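Probable M18 family aminopeptidase 1 (Thermotoga maritima, PDB 2GLF) probably acts as a zinc-dependent aminopeptidase of the M18 family, removing residues from the N-termini of peptides. Local coordinates at residues I111-Y125 and F179-I191. Numbering follows the deposited sequence.
Sequences IALFKTHYYGGIKKY and FKGENLMLIAGTI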
# COMPACT_ATOMS: atom_id res chain seq x y z
N ILE A 111 2.05 7.70 -41.77
CA ILE A 111 1.59 6.33 -41.98
C ILE A 111 0.07 6.25 -42.06
O ILE A 111 -0.63 6.65 -41.13
CB ILE A 111 2.08 5.42 -40.84
CG1 ILE A 111 3.60 5.33 -40.87
CG2 ILE A 111 1.46 4.04 -40.97
CD1 ILE A 111 4.19 4.50 -39.75
N ALA A 112 -0.44 5.74 -43.17
CA ALA A 112 -1.88 5.58 -43.35
C ALA A 112 -2.32 4.47 -42.41
O ALA A 112 -1.68 3.42 -42.33
CB ALA A 112 -2.19 5.22 -44.80
N LEU A 113 -3.43 4.69 -41.70
CA LEU A 113 -3.91 3.70 -40.74
C LEU A 113 -5.41 3.42 -40.79
O LEU A 113 -6.20 4.29 -41.15
CB LEU A 113 -3.58 4.16 -39.33
CG LEU A 113 -2.12 4.28 -38.91
CD1 LEU A 113 -2.04 5.11 -37.64
CD2 LEU A 113 -1.54 2.90 -38.72
N PHE A 114 -5.79 2.21 -40.42
CA PHE A 114 -7.20 1.84 -40.36
C PHE A 114 -7.53 1.61 -38.90
O PHE A 114 -7.04 0.65 -38.29
CB PHE A 114 -7.49 0.54 -41.13
CG PHE A 114 -7.48 0.69 -42.61
CD1 PHE A 114 -6.62 -0.08 -43.39
CD2 PHE A 114 -8.32 1.59 -43.24
CE1 PHE A 114 -6.61 0.03 -44.77
CE2 PHE A 114 -8.33 1.72 -44.62
CZ PHE A 114 -7.47 0.93 -45.39
N LYS A 115 -8.34 2.49 -38.33
CA LYS A 115 -8.73 2.32 -36.94
C LYS A 115 -9.82 1.25 -36.89
O LYS A 115 -10.70 1.20 -37.74
CB LYS A 115 -9.27 3.63 -36.35
CG LYS A 115 -8.36 4.82 -36.48
CD LYS A 115 -8.83 5.96 -35.59
CE LYS A 115 -8.29 5.82 -34.16
NZ LYS A 115 -8.64 4.55 -33.47
N THR A 116 -9.77 0.39 -35.89
CA THR A 116 -10.79 -0.62 -35.77
C THR A 116 -11.43 -0.50 -34.41
O THR A 116 -11.05 0.34 -33.60
CB THR A 116 -10.22 -2.03 -35.89
OG1 THR A 116 -9.47 -2.34 -34.71
CG2 THR A 116 -9.31 -2.14 -37.10
N HIS A 117 -12.42 -1.35 -34.19
CA HIS A 117 -13.14 -1.41 -32.93
C HIS A 117 -13.39 -2.92 -32.83
O HIS A 117 -14.07 -3.49 -33.68
CB HIS A 117 -14.45 -0.64 -33.05
CG HIS A 117 -15.16 -0.47 -31.75
ND1 HIS A 117 -15.45 -1.52 -30.91
CD2 HIS A 117 -15.67 0.64 -31.15
CE1 HIS A 117 -16.11 -1.07 -29.85
NE2 HIS A 117 -16.26 0.23 -29.98
N TYR A 118 -12.82 -3.56 -31.82
CA TYR A 118 -12.98 -5.00 -31.69
C TYR A 118 -14.39 -5.47 -31.40
O TYR A 118 -15.18 -4.78 -30.75
CB TYR A 118 -12.00 -5.55 -30.65
CG TYR A 118 -12.32 -5.23 -29.22
CD1 TYR A 118 -13.13 -6.08 -28.46
CD2 TYR A 118 -11.81 -4.09 -28.61
CE1 TYR A 118 -13.40 -5.81 -27.12
CE2 TYR A 118 -12.08 -3.81 -27.27
CZ TYR A 118 -12.88 -4.67 -26.54
OH TYR A 118 -13.13 -4.39 -25.22
N TYR A 119 -14.70 -6.66 -31.91
CA TYR A 119 -16.01 -7.28 -31.76
C TYR A 119 -15.91 -8.56 -30.94
O TYR A 119 -15.10 -9.44 -31.24
CB TYR A 119 -16.55 -7.61 -33.15
CG TYR A 119 -17.82 -8.42 -33.15
CD1 TYR A 119 -19.06 -7.80 -33.03
CD2 TYR A 119 -17.78 -9.80 -33.28
CE1 TYR A 119 -20.23 -8.54 -33.05
CE2 TYR A 119 -18.94 -10.55 -33.30
CZ TYR A 119 -20.16 -9.92 -33.19
OH TYR A 119 -21.32 -10.66 -33.25
N GLY A 120 -16.73 -8.66 -29.91
CA GLY A 120 -16.70 -9.86 -29.08
C GLY A 120 -15.55 -9.92 -28.09
O GLY A 120 -14.81 -8.94 -27.89
N GLY A 121 -15.38 -11.09 -27.47
CA GLY A 121 -14.34 -11.27 -26.48
C GLY A 121 -12.96 -11.69 -26.94
O GLY A 121 -12.47 -12.74 -26.54
N ILE A 122 -12.33 -10.87 -27.78
CA ILE A 122 -10.97 -11.16 -28.26
C ILE A 122 -10.04 -10.93 -27.06
O ILE A 122 -10.41 -10.19 -26.15
CB ILE A 122 -10.53 -10.18 -29.37
CG1 ILE A 122 -10.37 -8.77 -28.78
CG2 ILE A 122 -11.55 -10.17 -30.49
CD1 ILE A 122 -9.78 -7.76 -29.73
N LYS A 123 -8.86 -11.53 -27.05
CA LYS A 123 -7.96 -11.27 -25.93
C LYS A 123 -7.21 -9.96 -26.13
O LYS A 123 -6.85 -9.29 -25.15
CB LYS A 123 -6.97 -12.41 -25.71
CG LYS A 123 -7.47 -13.40 -24.67
CD LYS A 123 -6.34 -14.16 -24.02
CE LYS A 123 -6.84 -14.96 -22.85
NZ LYS A 123 -5.73 -15.64 -22.15
N LYS A 124 -6.99 -9.60 -27.39
CA LYS A 124 -6.34 -8.33 -27.73
C LYS A 124 -4.85 -8.42 -27.99
O LYS A 124 -4.39 -8.00 -29.06
CB LYS A 124 -6.63 -7.28 -26.65
CG LYS A 124 -6.76 -5.85 -27.16
CD LYS A 124 -7.52 -4.99 -26.16
CE LYS A 124 -8.91 -5.56 -25.92
NZ LYS A 124 -9.76 -4.71 -25.03
N TYR A 125 -4.08 -8.94 -27.04
CA TYR A 125 -2.66 -9.05 -27.29
C TYR A 125 -2.42 -10.10 -28.37
O TYR A 125 -1.33 -10.19 -28.93
CB TYR A 125 -1.87 -9.38 -26.02
CG TYR A 125 -2.31 -10.62 -25.28
CD1 TYR A 125 -3.14 -10.53 -24.17
CD2 TYR A 125 -1.87 -11.89 -25.68
CE1 TYR A 125 -3.52 -11.67 -23.46
CE2 TYR A 125 -2.25 -13.03 -24.98
CZ TYR A 125 -3.07 -12.92 -23.87
OH TYR A 125 -3.43 -14.04 -23.16
N PHE A 179 -2.57 -3.21 -23.25
CA PHE A 179 -3.18 -3.31 -24.57
C PHE A 179 -4.50 -2.58 -24.64
O PHE A 179 -5.47 -2.95 -23.99
CB PHE A 179 -3.37 -4.78 -24.96
CG PHE A 179 -2.12 -5.59 -24.84
CD1 PHE A 179 -1.87 -6.34 -23.69
CD2 PHE A 179 -1.16 -5.57 -25.84
CE1 PHE A 179 -0.69 -7.06 -23.55
CE2 PHE A 179 0.02 -6.28 -25.72
CZ PHE A 179 0.26 -7.03 -24.57
N LYS A 180 -4.53 -1.53 -25.46
CA LYS A 180 -5.73 -0.74 -25.62
C LYS A 180 -6.36 -0.94 -26.99
O LYS A 180 -5.66 -1.03 -28.01
CB LYS A 180 -5.39 0.74 -25.39
CG LYS A 180 -4.94 1.00 -23.97
CD LYS A 180 -4.49 2.42 -23.77
CE LYS A 180 -4.01 2.64 -22.35
NZ LYS A 180 -3.45 4.01 -22.12
N GLY A 181 -7.69 -1.03 -27.01
CA GLY A 181 -8.41 -1.22 -28.25
C GLY A 181 -8.13 -0.12 -29.25
O GLY A 181 -7.91 -0.39 -30.43
N GLU A 182 -8.13 1.12 -28.78
CA GLU A 182 -7.88 2.27 -29.64
C GLU A 182 -6.61 2.16 -30.49
O GLU A 182 -6.48 2.85 -31.50
CB GLU A 182 -7.82 3.55 -28.81
CG GLU A 182 -9.16 4.24 -28.64
CD GLU A 182 -9.76 4.69 -29.95
OE1 GLU A 182 -9.03 5.28 -30.78
OE2 GLU A 182 -10.97 4.46 -30.16
N ASN A 183 -5.68 1.31 -30.07
CA ASN A 183 -4.43 1.14 -30.79
C ASN A 183 -4.43 -0.03 -31.77
O ASN A 183 -3.41 -0.29 -32.41
CB ASN A 183 -3.26 0.97 -29.83
CG ASN A 183 -2.98 2.22 -29.02
OD1 ASN A 183 -3.19 3.33 -29.48
ND2 ASN A 183 -2.47 2.03 -27.80
N LEU A 184 -5.54 -0.74 -31.89
CA LEU A 184 -5.59 -1.86 -32.83
C LEU A 184 -5.89 -1.29 -34.21
O LEU A 184 -7.02 -1.34 -34.69
CB LEU A 184 -6.68 -2.86 -32.40
CG LEU A 184 -6.42 -3.44 -31.00
CD1 LEU A 184 -7.60 -4.26 -30.52
CD2 LEU A 184 -5.16 -4.29 -31.06
N MSE A 185 -4.86 -0.73 -34.84
CA MSE A 185 -5.00 -0.13 -36.16
C MSE A 185 -4.05 -0.80 -37.14
O MSE A 185 -2.86 -0.92 -36.87
CB MSE A 185 -4.67 1.36 -36.07
CG MSE A 185 -4.94 1.94 -34.70
SE MSE A 185 -4.75 3.87 -34.62
CE MSE A 185 -2.83 3.99 -34.55
N LEU A 186 -4.57 -1.23 -38.29
CA LEU A 186 -3.69 -1.85 -39.27
C LEU A 186 -3.06 -0.77 -40.13
O LEU A 186 -3.65 0.31 -40.33
CB LEU A 186 -4.43 -2.86 -40.17
CG LEU A 186 -5.94 -3.07 -40.04
CD1 LEU A 186 -6.39 -4.05 -41.10
CD2 LEU A 186 -6.29 -3.58 -38.66
N ILE A 187 -1.87 -1.05 -40.63
CA ILE A 187 -1.16 -0.10 -41.48
C ILE A 187 -1.78 -0.11 -42.88
O ILE A 187 -1.82 -1.14 -43.55
CB ILE A 187 0.33 -0.46 -41.56
CG1 ILE A 187 0.93 -0.45 -40.16
CG2 ILE A 187 1.06 0.52 -42.46
CD1 ILE A 187 2.41 -0.75 -40.10
N ALA A 188 -2.29 1.04 -43.31
CA ALA A 188 -2.91 1.13 -44.63
C ALA A 188 -1.85 1.36 -45.70
O ALA A 188 -1.98 0.88 -46.82
CB ALA A 188 -3.92 2.27 -44.64
N GLY A 189 -0.80 2.10 -45.35
CA GLY A 189 0.25 2.37 -46.31
C GLY A 189 1.32 3.27 -45.75
O GLY A 189 1.18 3.80 -44.65
N THR A 190 2.40 3.44 -46.51
CA THR A 190 3.51 4.28 -46.08
C THR A 190 4.09 5.14 -47.20
O THR A 190 4.85 6.07 -46.93
CB THR A 190 4.66 3.45 -45.50
OG1 THR A 190 5.19 2.59 -46.51
CG2 THR A 190 4.18 2.61 -44.32
N ILE A 191 3.75 4.83 -48.45
CA ILE A 191 4.28 5.64 -49.55
C ILE A 191 3.41 6.87 -49.79
O ILE A 191 2.19 6.77 -49.89
CB ILE A 191 4.44 4.78 -50.87
CG1 ILE A 191 4.59 5.70 -52.09
CG2 ILE A 191 3.30 3.81 -51.03
CD1 ILE A 191 3.28 6.27 -52.61
O HOH W 1 -10.28 -2.09 -31.49
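Ile111 lays CG2 against CG2 of Ile187, the two side chains crossing at a slant. At Ala112 the antiparallel pairing slips by one residue: its N binds Gly189 O (2.9 Å), while its O takes the N-H of Ala188 and, weakly, that of Gly189. Leu113 turns CD1 to the CE of selenomethionine Met185. Phe114 N hydrogen-bonds to Leu186 O (2.9 Å), and Ala188 CB lies over one face of the Phe114 ring, 3.9 Å from its centroid. Lys115, bent at chi3 (85°) and chi4, runs alongside Met185 and brings NZ to 2.8 Å from Glu182 OE1, above the carboxylate plane; the other oxygen, OE2, pairs with Lys101. With an alanine in place of Lys115, Glu182 OE1 would probably lose its salt-bridge partner and Met185 SE some of its cover. Thr116 OG1 donates to Leu184 O (2.6 Å). Beyond the strand, Lys124 CG packs on Leu184 CD1 (3.8 Å), and Tyr125 CB sits over the centre of the Phe179 ring. Strand 185-189 forms, within the chain, one border of a six-stranded antiparallel sheet, its join to strand 111-119 marked by a classic beta bulge at Ala112.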